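Local coordinates for cell division control protein 45 cdc45 putative (Entamoeba histolytica, PDB 6CC2) that probably acts in DNA replication as a Cdc45-family protein and may regulate it through a conformational switch, at residues 303-306 against 307-310. Numbering follows the deposited sequence.
Sequences LSQA and QQSY
Gln307 N donates to Leu303 O at 2.9 Å, an i to i+4 bond of the alpha-helical kind with an N-H...O angle of 140°. One residue on, the spacing shortens: Gln308 N reaches back three residues to Gln305 O, but at 3.5 Å this bond is weak. A water spans the exit of the turn, giving one proton to Gln308 O at 2.7 Å and, more weakly, the other to Ala306 O.

The Gln308 side chain turns back along the helix end. Its CG stands between the backbone N and the carbonyl carbon (chi1 69°), which brings CG within 3.4 Å of Gln305 O. From there the extended chain runs side by side with that of Gln305, the two side chains pointing the same way and their amide planes 41° apart. Gln308 OE1 comes 3.5 Å from Gln305 NE2, a close approach that is not a hydrogen bond. The firmer polar partners lie further along the loop: Gln308 NE2 bonds Thr312 OG1, and Gln305 OE1 takes the backbone N-H of Ser314.

Gln307 lies on the other flank, its CB 3.2 Å from Leu303 O, and its aliphatic part runs past that carbonyl. Leu303 and Gln307 both touch Tyr268 of helix 267-273, while buried Ala306 packs on Ile296 of helix 288-298.

Chemically, then, this short surface helix ends with one sound backbone bond, one weak one and a bridging water, while the two glutamine amides tie the turn to the loop that leads into helix 315-331.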
loop_
_atom_site.group_PDB
_atom_site.type_symbol
_atom_site.label_atom_id
_atom_site.label_comp_id
_atom_site.label_asym_id
_atom_site.label_seq_id
_atom_site.Cartn_x
_atom_site.Cartn_y
_atom_site.Cartn_z
ATOM N N LEU A 303 -5.770 24.583 22.091
ATOM C CA LEU A 303 -5.905 23.127 22.044
ATOM C C LEU A 303 -7.369 22.697 22.004
ATOM O O LEU A 303 -7.695 21.657 21.422
ATOM C CB LEU A 303 -5.199 22.500 23.239
ATOM C CG LEU A 303 -3.674 22.526 23.219
ATOM C CD1 LEU A 303 -3.141 21.748 24.424
ATOM C CD2 LEU A 303 -3.098 21.941 21.939
ATOM N N SER A 304 -8.265 23.478 22.599
ATOM C CA SER A 304 -9.685 23.138 22.556
ATOM C C SER A 304 -10.218 23.146 21.129
ATOM O O SER A 304 -11.176 22.431 20.821
ATOM C CB SER A 304 -10.485 24.114 23.417
ATOM O OG SER A 304 -10.392 25.421 22.887
ATOM N N GLN A 305 -9.628 23.954 20.257
ATOM C CA GLN A 305 -9.989 23.953 18.843
ATOM C C GLN A 305 -9.223 22.899 18.065
ATOM O O GLN A 305 -9.800 22.208 17.219
ATOM C CB GLN A 305 -9.745 25.341 18.235
ATOM C CG GLN A 305 -10.795 26.399 18.626
ATOM C CD GLN A 305 -12.130 26.199 17.909
ATOM O OE1 GLN A 305 -12.176 25.898 16.717
ATOM N NE2 GLN A 305 -13.223 26.373 18.642
ATOM N N ALA A 306 -7.918 22.770 18.320
ATOM C CA ALA A 306 -7.107 21.847 17.539
ATOM C C ALA A 306 -7.481 20.397 17.818
ATOM O O ALA A 306 -7.263 19.525 16.968
ATOM C CB ALA A 306 -5.620 22.052 17.840
ATOM N N GLN A 307 -8.026 20.121 18.999
ATOM C CA GLN A 307 -8.294 18.747 19.417
ATOM C C GLN A 307 -9.759 18.334 19.279
ATOM O O GLN A 307 -10.102 17.194 19.611
ATOM C CB GLN A 307 -7.838 18.550 20.862
ATOM C CG GLN A 307 -6.332 18.612 21.021
ATOM C CD GLN A 307 -5.893 18.403 22.456
ATOM O OE1 GLN A 307 -6.666 18.610 23.374
ATOM N NE2 GLN A 307 -4.646 17.990 22.639
ATOM N N GLN A 308 -10.619 19.206 18.786
ATOM C CA GLN A 308 -11.950 18.748 18.415
ATOM C C GLN A 308 -11.954 18.298 16.962
ATOM O O GLN A 308 -10.987 18.490 16.216
ATOM C CB GLN A 308 -12.990 19.825 18.651
ATOM C CG GLN A 308 -12.901 21.009 17.722
ATOM C CD GLN A 308 -13.967 22.043 18.051
ATOM O OE1 GLN A 308 -13.760 22.919 18.886
ATOM N NE2 GLN A 308 -15.126 21.922 17.405
ATOM N N SER A 309 -13.046 17.639 16.561
ATOM C CA SER A 309 -13.179 17.175 15.185
ATOM C C SER A 309 -12.921 18.325 14.210
ATOM O O SER A 309 -13.409 19.439 14.399
ATOM C CB SER A 309 -14.584 16.604 14.974
ATOM O OG SER A 309 -14.951 16.643 13.611
ATOM N N TYR A 310 -12.111 18.054 13.186
ATOM C CA TYR A 310 -11.800 19.082 12.197
ATOM C C TYR A 310 -13.059 19.611 11.534
ATOM O O TYR A 310 -13.140 20.804 11.197
ATOM C CB TYR A 310 -10.839 18.507 11.169
ATOM C CG TYR A 310 -10.301 19.528 10.182
ATOM C CD1 TYR A 310 -9.274 20.387 10.547
ATOM C CD2 TYR A 310 -10.805 19.622 8.907
ATOM C CE1 TYR A 310 -8.771 21.300 9.654
ATOM C CE2 TYR A 310 -10.303 20.530 8.002
ATOM C CZ TYR A 310 -9.293 21.377 8.397
ATOM O OH TYR A 310 -8.793 22.301 7.501
HETATM O O HOH W 1 -9.432 19.877 14.447
#